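Local coordinates for protein putative aldo/keto reductase (Salmonella enterica subsp. enterica serovar Typhimurium, PDB 4R9O) that probably works as an NADP-dependent oxidoreductase of the aldo/keto reductase family, built on a TIM barrel, at residues T51-D56 with Q82-C87; Q62-F67 with K118-D123; I130-P135 with V160-P165; T181-I186 with R208-S213. All coordinates share one frame; numbering follows the deposited sequence.

Contact 1. Residues T51-D56 with Q82-C87; sequences TVDHAD and QIVTKC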
loop_
_atom_site.group_PDB
_atom_site.type_symbol
_atom_site.label_atom_id
_atom_site.label_comp_id
_atom_site.label_asym_id
_atom_site.label_seq_id
_atom_site.Cartn_x
_atom_site.Cartn_y
_atom_site.Cartn_z
ATOM N N THR C 51 5.899 11.863 37.815
ATOM C CA THR C 51 5.695 10.556 37.207
ATOM C C THR C 51 6.890 10.146 36.350
ATOM O O THR C 51 7.374 10.930 35.530
ATOM C CB THR C 51 4.428 10.522 36.327
ATOM O OG1 THR C 51 3.327 11.112 37.029
ATOM C CG2 THR C 51 4.092 9.080 35.974
ATOM N N VAL C 52 7.370 8.920 36.544
ATOM C CA VAL C 52 8.554 8.450 35.831
ATOM C C VAL C 52 8.266 7.123 35.127
ATOM O O VAL C 52 7.526 6.266 35.627
ATOM C CB VAL C 52 9.775 8.291 36.771
ATOM C CG1 VAL C 52 10.146 9.644 37.424
ATOM C CG2 VAL C 52 9.505 7.252 37.834
ATOM N N ASP C 53 8.852 6.963 33.952
ATOM C CA ASP C 53 8.510 5.842 33.095
ATOM C C ASP C 53 9.707 4.920 32.882
ATOM O O ASP C 53 10.767 5.355 32.430
ATOM C CB ASP C 53 7.972 6.360 31.756
ATOM C CG ASP C 53 7.557 5.238 30.829
ATOM O OD1 ASP C 53 6.430 4.722 30.991
ATOM O OD2 ASP C 53 8.366 4.872 29.952
ATOM N N HIS C 54 9.517 3.646 33.221
ATOM C CA HIS C 54 10.551 2.607 33.125
ATOM C C HIS C 54 10.058 1.392 32.339
ATOM O O HIS C 54 8.887 1.326 31.975
ATOM C CB HIS C 54 10.991 2.155 34.523
ATOM C CG HIS C 54 11.878 3.143 35.225
ATOM N ND1 HIS C 54 13.243 3.156 35.058
ATOM C CD2 HIS C 54 11.586 4.149 36.080
ATOM C CE1 HIS C 54 13.762 4.136 35.785
ATOM N NE2 HIS C 54 12.775 4.753 36.416
ATOM N N ALA C 55 10.947 0.422 32.114
ATOM C CA ALA C 55 10.550 -0.888 31.581
ATOM C C ALA C 55 11.605 -1.911 31.957
ATOM O O ALA C 55 12.767 -1.562 32.128
ATOM C CB ALA C 55 10.361 -0.852 30.061
ATOM N N ASP C 56 11.215 -3.170 32.079
ATOM C CA ASP C 56 12.195 -4.186 32.450
ATOM C C ASP C 56 13.359 -4.240 31.439
ATOM O O ASP C 56 14.519 -4.334 31.835
ATOM C CB ASP C 56 11.526 -5.562 32.606
ATOM C CG ASP C 56 10.829 -6.048 31.332
ATOM O OD1 ASP C 56 10.495 -5.221 30.449
ATOM O OD2 ASP C 56 10.605 -7.274 31.240
ATOM N N GLN C 82 5.482 8.855 41.140
ATOM C CA GLN C 82 4.630 7.793 40.622
ATOM C C GLN C 82 5.483 7.008 39.635
ATOM O O GLN C 82 5.932 7.546 38.621
ATOM C CB GLN C 82 3.364 8.333 39.951
ATOM C CG GLN C 82 2.464 9.141 40.865
ATOM C CD GLN C 82 2.968 10.558 41.013
ATOM O OE1 GLN C 82 2.993 11.115 42.116
ATOM N NE2 GLN C 82 3.394 11.143 39.899
ATOM N N ILE C 83 5.735 5.747 39.950
ATOM C CA ILE C 83 6.591 4.933 39.112
ATOM C C ILE C 83 5.794 4.012 38.208
ATOM O O ILE C 83 4.956 3.233 38.661
ATOM C CB ILE C 83 7.554 4.085 39.934
ATOM C CG1 ILE C 83 8.366 4.992 40.862
ATOM C CG2 ILE C 83 8.458 3.288 38.988
ATOM C CD1 ILE C 83 9.318 4.246 41.765
ATOM N N VAL C 84 6.073 4.126 36.919
ATOM C CA VAL C 84 5.418 3.318 35.907
ATOM C C VAL C 84 6.471 2.416 35.300
ATOM O O VAL C 84 7.543 2.887 34.917
ATOM C CB VAL C 84 4.776 4.175 34.793
ATOM C CG1 VAL C 84 4.095 3.267 33.744
ATOM C CG2 VAL C 84 3.779 5.189 35.362
ATOM N N THR C 85 6.185 1.122 35.216
ATOM C CA THR C 85 7.088 0.243 34.494
ATOM C C THR C 85 6.311 -0.755 33.634
ATOM O O THR C 85 5.075 -0.737 33.608
ATOM C CB THR C 85 8.051 -0.494 35.448
ATOM O OG1 THR C 85 9.069 -1.143 34.673
ATOM C CG2 THR C 85 7.311 -1.510 36.310
ATOM N N LYS C 86 7.039 -1.589 32.895
ATOM C CA LYS C 86 6.425 -2.444 31.884
ATOM C C LYS C 86 7.086 -3.802 31.799
ATOM O O LYS C 86 8.227 -3.967 32.219
ATOM C CB LYS C 86 6.486 -1.799 30.492
ATOM C CG LYS C 86 6.334 -0.304 30.426
ATOM C CD LYS C 86 6.375 0.144 28.968
ATOM C CE LYS C 86 6.462 1.652 28.836
ATOM N NZ LYS C 86 7.752 2.191 29.360
ATOM N N CYS C 87 6.361 -4.757 31.219
ATOM C CA CYS C 87 6.897 -6.067 30.881
ATOM C C CYS C 87 6.172 -6.595 29.641
ATOM O O CYS C 87 5.152 -6.036 29.233
ATOM C CB CYS C 87 6.749 -7.047 32.046
ATOM S SG CYS C 87 5.047 -7.516 32.437
#
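Lys86 and Asp53 meet tip to tip inside the barrel, their side chains crossing at about a right angle. Asp53 has CG anti to its backbone N (chi1 -178°), which places the carboxylate beside its own carbonyl carbon, within reach of Lys86; Lys86 runs extended and then kinks at its last torsion, bringing NZ round to the syn side of OD2. The resulting salt bridge, NZ to OD2, is 2.8 Å long, and NZ lies somewhat out of the carboxylate plane. The same NZ donates to His54 O at 3.0 Å, coming down on this carbonyl from above its plane.

Earlier in both segments, strand 51-53 and the first part of strand 82-90 run parallel. Val52 N donates to Gln82 O (2.9 Å), Val84 N to Val52 O (2.9 Å) and His54 N to Val84 O (2.7 Å); further on, Asp56 N reaches Lys86 O. On the face carrying Thr51 and Val84, CG2 of Thr51 lies 4.0 Å from CG2 of Val84, while Thr51 OG1 is held by Ser18 N. Beta-branched residues suit the extended backbone, and on the other face Val52 CG2 packs against Ile83 CG1 at 3.9 Å.

NZ is also hydrogen-bonded to Tyr58 OH, the likely proton donor. An aspartate, a lysine and a tyrosine so linked are consistent with the Asp-Tyr-Lys-His tetrad of aldo/keto reductases, in which the lysine is thought to ease proton transfer by the tyrosine.

Contact 2. Residues Q62-F67 with K118-D123; sequences QCEAAF and KNLATD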
loop_
_atom_site.group_PDB
_atom_site.type_symbol
_atom_site.label_atom_id
_atom_site.label_comp_id
_atom_site.label_asym_id
_atom_site.label_seq_id
_atom_site.Cartn_x
_atom_site.Cartn_y
_atom_site.Cartn_z
ATOM N N GLN C 62 18.982 -2.971 32.515
ATOM C CA GLN C 62 19.845 -2.312 33.498
ATOM C C GLN C 62 19.286 -1.023 34.087
ATOM O O GLN C 62 19.705 -0.615 35.179
ATOM C CB GLN C 62 21.206 -1.988 32.882
ATOM C CG GLN C 62 22.077 -3.173 32.569
ATOM C CD GLN C 62 23.366 -2.735 31.902
ATOM O OE1 GLN C 62 23.392 -2.456 30.702
ATOM N NE2 GLN C 62 24.436 -2.642 32.681
ATOM N N CYS C 63 18.377 -0.363 33.370
ATOM C CA CYS C 63 17.937 0.975 33.776
ATOM C C CYS C 63 17.155 0.964 35.080
ATOM O O CYS C 63 17.319 1.869 35.895
ATOM C CB CYS C 63 17.086 1.638 32.686
ATOM S SG CYS C 63 18.036 2.242 31.272
ATOM N N GLU C 64 16.301 -0.039 35.274
ATOM C CA GLU C 64 15.531 -0.124 36.520
ATOM C C GLU C 64 16.462 -0.160 37.730
ATOM O O GLU C 64 16.282 0.595 38.682
ATOM C CB GLU C 64 14.617 -1.357 36.532
ATOM C CG GLU C 64 13.259 -1.138 35.868
ATOM C CD GLU C 64 12.396 -2.397 35.870
ATOM O OE1 GLU C 64 12.947 -3.513 36.027
ATOM O OE2 GLU C 64 11.160 -2.268 35.708
ATOM N N ALA C 65 17.469 -1.025 37.671
ATOM C CA ALA C 65 18.388 -1.205 38.787
ATOM C C ALA C 65 19.221 0.043 39.038
ATOM O O ALA C 65 19.559 0.348 40.180
ATOM C CB ALA C 65 19.301 -2.403 38.535
ATOM N N ALA C 66 19.587 0.743 37.971
ATOM C CA ALA C 66 20.341 1.987 38.117
ATOM C C ALA C 66 19.485 3.028 38.839
ATOM O O ALA C 66 19.978 3.802 39.666
ATOM C CB ALA C 66 20.793 2.508 36.768
ATOM N N PHE C 67 18.192 3.020 38.544
ATOM C CA PHE C 67 17.267 3.934 39.195
ATOM C C PHE C 67 17.106 3.601 40.675
ATOM O O PHE C 67 17.091 4.493 41.521
ATOM C CB PHE C 67 15.903 3.903 38.504
ATOM C CG PHE C 67 15.052 5.098 38.808
ATOM C CD1 PHE C 67 15.171 6.257 38.054
ATOM C CD2 PHE C 67 14.143 5.071 39.857
ATOM C CE1 PHE C 67 14.388 7.370 38.334
ATOM C CE2 PHE C 67 13.359 6.188 40.145
ATOM C CZ PHE C 67 13.479 7.333 39.377
ATOM N N LYS C 118 12.374 -5.305 43.159
ATOM C CA LYS C 118 13.717 -5.478 43.687
ATOM C C LYS C 118 14.703 -4.504 43.039
ATOM O O LYS C 118 15.527 -3.895 43.730
ATOM C CB LYS C 118 14.188 -6.918 43.490
ATOM C CG LYS C 118 13.379 -7.947 44.257
ATOM C CD LYS C 118 13.856 -9.357 43.941
ATOM C CE LYS C 118 13.063 -10.414 44.705
ATOM N NZ LYS C 118 13.533 -11.797 44.392
ATOM N N ASN C 119 14.619 -4.359 41.719
ATOM C CA ASN C 119 15.483 -3.432 40.989
ATOM C C ASN C 119 15.327 -1.991 41.441
ATOM O O ASN C 119 16.315 -1.310 41.731
ATOM C CB ASN C 119 15.213 -3.510 39.488
ATOM C CG ASN C 119 15.687 -4.806 38.893
ATOM O OD1 ASN C 119 16.555 -5.466 39.450
ATOM N ND2 ASN C 119 15.123 -5.180 37.758
ATOM N N LEU C 120 14.080 -1.538 41.502
ATOM C CA LEU C 120 13.769 -0.155 41.846
ATOM C C LEU C 120 13.893 0.108 43.349
ATOM O O LEU C 120 13.737 1.242 43.795
ATOM C CB LEU C 120 12.360 0.204 41.365
ATOM C CG LEU C 120 12.153 0.173 39.842
ATOM C CD1 LEU C 120 10.670 0.162 39.457
ATOM C CD2 LEU C 120 12.869 1.350 39.181
ATOM N N ALA C 121 14.166 -0.948 44.111
ATOM C CA ALA C 121 14.283 -0.887 45.570
ATOM C C ALA C 121 13.053 -0.255 46.221
ATOM O O ALA C 121 13.169 0.678 47.022
ATOM C CB ALA C 121 15.554 -0.128 45.978
ATOM N N THR C 122 11.878 -0.778 45.878
ATOM C CA THR C 122 10.619 -0.286 46.430
ATOM C C THR C 122 9.622 -1.440 46.571
ATOM O O THR C 122 9.772 -2.474 45.918
ATOM C CB THR C 122 10.009 0.825 45.551
ATOM O OG1 THR C 122 8.872 1.388 46.216
ATOM C CG2 THR C 122 9.576 0.263 44.196
ATOM N N ASP C 123 8.612 -1.277 47.422
ATOM C CA ASP C 123 7.686 -2.379 47.670
ATOM C C ASP C 123 6.382 -2.270 46.896
ATOM O O ASP C 123 5.527 -3.138 47.029
ATOM C CB ASP C 123 7.371 -2.505 49.160
ATOM C CG ASP C 123 6.814 -1.232 49.755
ATOM O OD1 ASP C 123 6.510 -1.240 50.967
ATOM O OD2 ASP C 123 6.691 -0.222 49.029
HETATM O O HOH W 1 19.034 -1.408 42.359
#
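Glu64 and Asn119 each turn CG anti to the carbonyl carbon, beside the backbone N (chi1 -86° and -70°), and Glu64 then runs straight out, so that carboxylate and amide come together. Asn119 ND2 donates to Glu64 OE1 over 3.2 Å in a nearly straight bond of 169°. The oxygen lies in the amide plane, whereas the donor meets OE1 on its anti side, out of the carboxylate plane. Closer to the backbone the two CB atoms touch at 3.7 Å. The other carboxylate oxygen, OE2, is gripped by Thr85 OG1 and Ser116 OG, which satisfies a buried acid.

Helices 63-73 and 106-119 belong to the outer helical layer of the TIM barrel, and here the first turn of one meets the last turn of the other. Ala65, with only a methyl group, lets the backbones close to 4.3 Å between its CA and that of Asn119. One water donates to both Ala65 O and Asn119 O, 2.8 Å each. Just beyond, Ala121 takes positive phi in a Schellman motif. On the inner side Leu120 pushes its CD2 to 3.5 Å from Glu64 O and to 4.0 Å from Phe67 CD2, the Phe67 ring in turn standing edge-to-face with those of His54 and Tyr24.

Contact 3. Residues I130-P135 with V160-P165; sequences IHRPDP and VSNFTP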
loop_
_atom_site.group_PDB
_atom_site.type_symbol
_atom_site.label_atom_id
_atom_site.label_comp_id
_atom_site.label_asym_id
_atom_site.label_seq_id
_atom_site.Cartn_x
_atom_site.Cartn_y
_atom_site.Cartn_z
ATOM N N ILE C 130 1.536 -3.663 30.026
ATOM C CA ILE C 130 1.949 -4.589 28.980
ATOM C C ILE C 130 2.607 -3.755 27.879
ATOM O O ILE C 130 1.980 -2.859 27.288
ATOM C CB ILE C 130 0.761 -5.403 28.391
ATOM C CG1 ILE C 130 -0.091 -6.012 29.508
ATOM C CG2 ILE C 130 1.273 -6.496 27.441
ATOM C CD1 ILE C 130 0.643 -7.104 30.316
ATOM N N HIS C 131 3.872 -4.055 27.611
ATOM C CA HIS C 131 4.725 -3.199 26.790
ATOM C C HIS C 131 4.283 -3.159 25.330
ATOM O O HIS C 131 4.312 -2.107 24.674
ATOM C CB HIS C 131 6.169 -3.691 26.890
ATOM C CG HIS C 131 7.203 -2.637 26.614
ATOM N ND1 HIS C 131 8.497 -2.738 27.065
ATOM C CD2 HIS C 131 7.126 -1.471 25.926
ATOM C CE1 HIS C 131 9.182 -1.674 26.675
ATOM N NE2 HIS C 131 8.375 -0.893 25.981
ATOM N N ARG C 132 3.855 -4.312 24.832
ATOM C CA ARG C 132 3.450 -4.412 23.440
ATOM C C ARG C 132 2.369 -5.488 23.278
ATOM O O ARG C 132 2.326 -6.446 24.056
ATOM C CB ARG C 132 4.671 -4.700 22.552
ATOM C CG ARG C 132 4.772 -3.697 21.385
ATOM C CD ARG C 132 6.179 -3.386 20.889
ATOM N NE ARG C 132 6.507 -1.974 21.096
ATOM C CZ ARG C 132 7.695 -1.514 21.493
ATOM N NH1 ARG C 132 8.708 -2.347 21.687
ATOM N NH2 ARG C 132 7.884 -0.212 21.668
ATOM N N PRO C 133 1.483 -5.316 22.281
ATOM C CA PRO C 133 0.488 -6.360 22.024
ATOM C C PRO C 133 1.156 -7.619 21.478
ATOM O O PRO C 133 1.948 -7.570 20.540
ATOM C CB PRO C 133 -0.441 -5.724 20.995
ATOM C CG PRO C 133 0.372 -4.688 20.323
ATOM C CD PRO C 133 1.309 -4.159 21.386
ATOM N N ASP C 134 0.829 -8.738 22.101
ATOM C CA ASP C 134 1.421 -10.025 21.804
ATOM C C ASP C 134 0.364 -10.901 21.125
ATOM O O ASP C 134 -0.691 -11.134 21.698
ATOM C CB ASP C 134 1.929 -10.622 23.117
ATOM C CG ASP C 134 2.361 -12.069 23.006
ATOM O OD1 ASP C 134 2.722 -12.537 21.907
ATOM O OD2 ASP C 134 2.374 -12.727 24.066
ATOM N N PRO C 135 0.624 -11.363 19.891
ATOM C CA PRO C 135 -0.359 -12.229 19.223
ATOM C C PRO C 135 -0.706 -13.453 20.074
ATOM O O PRO C 135 -1.797 -14.001 19.926
ATOM C CB PRO C 135 0.357 -12.650 17.937
ATOM C CG PRO C 135 1.813 -12.504 18.267
ATOM C CD PRO C 135 1.872 -11.275 19.118
ATOM N N VAL C 160 -1.659 -0.471 29.304
ATOM C CA VAL C 160 -1.003 -1.106 28.175
ATOM C C VAL C 160 -0.224 -0.077 27.384
ATOM O O VAL C 160 -0.293 1.132 27.666
ATOM C CB VAL C 160 -2.014 -1.793 27.228
ATOM C CG1 VAL C 160 -2.775 -2.882 27.961
ATOM C CG2 VAL C 160 -2.973 -0.748 26.635
ATOM N N SER C 161 0.508 -0.564 26.384
ATOM C CA SER C 161 1.298 0.282 25.507
ATOM C C SER C 161 1.228 -0.269 24.083
ATOM O O SER C 161 1.380 -1.477 23.874
ATOM C CB SER C 161 2.747 0.364 25.998
ATOM O OG SER C 161 3.543 1.160 25.135
ATOM N N ASN C 162 0.935 0.623 23.131
ATOM C CA ASN C 162 0.925 0.338 21.694
ATOM C C ASN C 162 -0.155 -0.646 21.261
ATOM O O ASN C 162 0.008 -1.331 20.258
ATOM C CB ASN C 162 2.289 -0.178 21.248
ATOM C CG ASN C 162 3.416 0.723 21.702
ATOM O OD1 ASN C 162 3.438 1.900 21.371
ATOM N ND2 ASN C 162 4.343 0.179 22.493
ATOM N N PHE C 163 -1.251 -0.690 22.014
ATOM C CA PHE C 163 -2.405 -1.537 21.695
ATOM C C PHE C 163 -3.335 -0.892 20.669
ATOM O O PHE C 163 -3.544 0.328 20.673
ATOM C CB PHE C 163 -3.207 -1.860 22.975
ATOM C CG PHE C 163 -2.684 -3.052 23.754
ATOM C CD1 PHE C 163 -3.557 -3.979 24.291
ATOM C CD2 PHE C 163 -1.324 -3.232 23.958
ATOM C CE1 PHE C 163 -3.087 -5.083 25.011
ATOM C CE2 PHE C 163 -0.851 -4.330 24.673
ATOM C CZ PHE C 163 -1.737 -5.253 25.203
ATOM N N THR C 164 -3.895 -1.717 19.786
ATOM C CA THR C 164 -5.002 -1.302 18.938
ATOM C C THR C 164 -6.229 -1.195 19.835
ATOM O O THR C 164 -6.224 -1.751 20.934
ATOM C CB THR C 164 -5.273 -2.320 17.794
ATOM O OG1 THR C 164 -5.710 -3.564 18.363
ATOM C CG2 THR C 164 -4.012 -2.561 16.967
ATOM N N PRO C 165 -7.287 -0.499 19.377
ATOM C CA PRO C 165 -8.507 -0.499 20.192
ATOM C C PRO C 165 -9.112 -1.889 20.440
ATOM O O PRO C 165 -9.715 -2.073 21.492
ATOM C CB PRO C 165 -9.470 0.376 19.376
ATOM C CG PRO C 165 -8.580 1.298 18.618
ATOM C CD PRO C 165 -7.364 0.471 18.267
#
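Pro133 lies over one face of the Phe163 ring, its CB 4.2 Å from the centroid in a CH-pi contact, while CB of Val160 sits over the centre of the opposite face. This apolar cluster joins the ends of two neighbouring parallel strands of the TIM barrel, 125-130 and 155-161, just where their loops begin. Phe163 turns CG anti to its carbonyl carbon (chi1 -85°), which folds the ring back between the two. Ile130 closes the edge, with CG2 4.0 Å from CZ of Phe163. Proline suits its place because its compact ring can set CB over the aromatic face and it has no N-H to bury there.

Ile130 and Val160 form a parallel bridge, and the following bond, from Ser161 N to Ile130 O, is weak at 2.9 Å because its angle is poor.

Farther out the chain turns polar. Asn162, in left-handed backbone conformation, directs its amide at the first loop, and ND2 donates to His131 O at 3.2 Å, nearly in line with the carbonyl. Ser161 and Asn162 probably bind NADP; Ser161 OG is already fixed by Gln183 O. His131 fits the histidine of the family's tetrad, and its NE2 is hydrogen-bonded to Glu224 of the third subunit. Asp134 makes a salt bridge to Arg285 of the second subunit. At the polar edge the guanidinium of Arg132 and the amide of Asn162 lie with planes 26° apart, Arg132 NE being 3.4 Å from Asn162 ND2, two donors that do not bond.

Contact 4. Residues T181-I186 with R208-S213; sequences TNQVEI and RPMAWS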
loop_
_atom_site.group_PDB
_atom_site.type_symbol
_atom_site.label_atom_id
_atom_site.label_comp_id
_atom_site.label_asym_id
_atom_site.label_seq_id
_atom_site.Cartn_x
_atom_site.Cartn_y
_atom_site.Cartn_z
ATOM N N THR C 181 -4.176 3.598 31.065
ATOM C CA THR C 181 -3.572 4.264 29.914
ATOM C C THR C 181 -3.261 3.293 28.782
ATOM O O THR C 181 -3.184 2.071 28.974
ATOM C CB THR C 181 -2.251 5.004 30.273
ATOM O OG1 THR C 181 -1.974 5.995 29.276
ATOM C CG2 THR C 181 -1.082 4.033 30.323
ATOM N N ASN C 182 -3.080 3.870 27.602
ATOM C CA ASN C 182 -2.514 3.172 26.461
ATOM C C ASN C 182 -1.412 4.086 25.977
ATOM O O ASN C 182 -1.674 5.135 25.392
ATOM C CB ASN C 182 -3.570 2.909 25.379
ATOM C CG ASN C 182 -3.051 2.049 24.215
ATOM O OD1 ASN C 182 -1.929 1.523 24.244
ATOM N ND2 ASN C 182 -3.896 1.883 23.187
ATOM N N GLN C 183 -0.185 3.720 26.309
ATOM C CA GLN C 183 0.983 4.510 25.987
ATOM C C GLN C 183 1.304 4.354 24.504
ATOM O O GLN C 183 1.576 3.245 24.035
ATOM C CB GLN C 183 2.163 4.075 26.871
ATOM C CG GLN C 183 3.337 5.014 26.829
ATOM C CD GLN C 183 4.441 4.618 27.791
ATOM O OE1 GLN C 183 5.572 4.355 27.373
ATOM N NE2 GLN C 183 4.132 4.618 29.088
ATOM N N VAL C 184 1.253 5.452 23.753
ATOM C CA VAL C 184 1.382 5.343 22.301
ATOM C C VAL C 184 2.252 6.420 21.674
ATOM O O VAL C 184 2.538 7.443 22.305
ATOM C CB VAL C 184 -0.002 5.391 21.619
ATOM C CG1 VAL C 184 -0.868 4.198 22.060
ATOM C CG2 VAL C 184 -0.690 6.701 21.917
ATOM N N GLU C 185 2.655 6.188 20.423
ATOM C CA GLU C 185 3.546 7.115 19.729
ATOM C C GLU C 185 2.779 8.258 19.073
ATOM O O GLU C 185 1.876 8.019 18.265
ATOM C CB GLU C 185 4.384 6.390 18.670
ATOM C CG GLU C 185 5.366 7.340 17.967
ATOM C CD GLU C 185 6.303 6.632 17.003
ATOM O OE1 GLU C 185 6.170 5.397 16.847
ATOM O OE2 GLU C 185 7.160 7.317 16.395
ATOM N N ILE C 186 3.141 9.495 19.424
ATOM C CA ILE C 186 2.490 10.688 18.879
ATOM C C ILE C 186 3.482 11.818 18.630
ATOM O O ILE C 186 4.173 12.254 19.547
ATOM C CB ILE C 186 1.401 11.252 19.819
ATOM C CG1 ILE C 186 0.490 10.146 20.351
ATOM C CG2 ILE C 186 0.608 12.345 19.101
ATOM C CD1 ILE C 186 -0.485 10.597 21.418
ATOM N N ARG C 208 -6.378 9.054 29.385
ATOM C CA ARG C 208 -5.357 9.873 28.758
ATOM C C ARG C 208 -4.108 9.056 28.428
ATOM O O ARG C 208 -3.561 8.347 29.283
ATOM C CB ARG C 208 -5.025 11.069 29.659
ATOM C CG ARG C 208 -6.226 11.996 29.843
ATOM C CD ARG C 208 -5.999 13.083 30.887
ATOM N NE ARG C 208 -5.027 14.093 30.466
ATOM C CZ ARG C 208 -4.983 15.332 30.951
ATOM N NH1 ARG C 208 -5.866 15.717 31.861
ATOM N NH2 ARG C 208 -4.062 16.188 30.519
ATOM N N PRO C 209 -3.649 9.149 27.174
ATOM C CA PRO C 209 -2.453 8.393 26.793
ATOM C C PRO C 209 -1.160 9.057 27.242
ATOM O O PRO C 209 -1.067 10.290 27.235
ATOM C CB PRO C 209 -2.531 8.368 25.272
ATOM C CG PRO C 209 -3.244 9.662 24.930
ATOM C CD PRO C 209 -4.207 9.927 26.051
ATOM N N MET C 210 -0.180 8.251 27.646
ATOM C CA MET C 210 1.197 8.730 27.752
ATOM C C MET C 210 1.796 8.655 26.351
ATOM O O MET C 210 1.642 7.646 25.658
ATOM C CB MET C 210 2.021 7.894 28.736
ATOM C CG MET C 210 1.419 7.795 30.135
ATOM S SD MET C 210 2.197 6.508 31.128
ATOM C CE MET C 210 3.848 7.188 31.332
ATOM N N ALA C 211 2.468 9.716 25.926
ATOM C CA ALA C 211 2.930 9.806 24.547
ATOM C C ALA C 211 4.449 9.661 24.470
ATOM O O ALA C 211 5.194 10.413 25.121
ATOM C CB ALA C 211 2.475 11.127 23.922
ATOM N N TRP C 212 4.916 8.681 23.692
ATOM C CA TRP C 212 6.355 8.529 23.513
ATOM C C TRP C 212 6.780 8.900 22.085
ATOM O O TRP C 212 5.939 9.052 21.178
ATOM C CB TRP C 212 6.819 7.105 23.906
ATOM C CG TRP C 212 6.213 5.950 23.170
ATOM C CD1 TRP C 212 5.040 5.310 23.464
ATOM C CD2 TRP C 212 6.772 5.258 22.044
ATOM N NE1 TRP C 212 4.828 4.273 22.580
ATOM C CE2 TRP C 212 5.877 4.222 21.698
ATOM C CE3 TRP C 212 7.942 5.414 21.289
ATOM C CZ2 TRP C 212 6.107 3.362 20.625
ATOM C CZ3 TRP C 212 8.171 4.550 20.227
ATOM C CH2 TRP C 212 7.256 3.539 19.907
ATOM N N SER C 213 8.090 9.087 21.919
ATOM C CA SER C 213 8.700 9.601 20.688
ATOM C C SER C 213 8.112 10.939 20.237
ATOM O O SER C 213 7.914 11.186 19.045
ATOM C CB SER C 213 8.593 8.568 19.569
ATOM O OG SER C 213 9.712 7.704 19.613
#
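Thr181 uses its hydroxyl twice: OG1, anti to the backbone N (chi1 -160°), donates to Arg208 O at 2.8 Å and accepts a weak bond from Met210 N. The hydroxyl thus serves Arg208 O and Met210 N where the strands are too far apart for a backbone bond, Met210 N being 4.1 Å from Asn182 O. Beyond it the parallel ladder takes over. Val184 N donates to Met210 O (2.9 Å) almost straight along the carbonyl, Trp212 N reaches Val184 O (3.0 Å) from above the carbonyl plane, and Ile186 N finds Trp212 O only weakly at 3.3 Å.

Among the side chains, Gln183 extends past Met210, its NE2 3.4 Å from SD, but NE2 is hydrogen-bonded to Asp53 OD1. Trp212 holds CG between its backbone N and carbonyl carbon (chi1 59°), which lays the indole back over the neighbouring strand. CB of Glu185 sits above the six-membered ring, 4.0 Å from its centroid, a CH-pi contact made by the aliphatic part of the acid. Indole NE1 gives a weak hydrogen bond to Asn162 OD1, which links two residues that probably line the NADP site; Ser213 is likely part of that site too.

Strands 182-185 and 210-212 are the two strands of a beta-alpha-beta crossover. Its helix 198-205 covers the face of Val184 and Pro209, with Leu202 touching Pro209. Met210 CB and Gln183 CG, 3.7 Å apart, point into the barrel, where Ile263 of strand 261-264 and Leu129 or Met127 of strand 125-130 adjoin them.

Contacts 1, 3 and 4 belong to one curled sheet of the TIM barrel, whereas contact 2 joins two helices of its outer layer. Along the chain contacts 1 and 2 interleave, helix 63-73 leading into strand 82-90; contacts 3 and 4 follow in series. The centres of 1 and 2 are about 10 Å apart, those of 3 and 4 about 11 Å, and strands 155-161 and 182-185 are direct neighbours. Contact 1 touches each of the other three, while contact 2 stays about 9 Å from contact 3 at the nearest atoms. The likely catalytic residues and probable NADP site lie at the C-terminal strand ends, as usual in TIM barrels; contacts 3 and 4 also meet the third subunit.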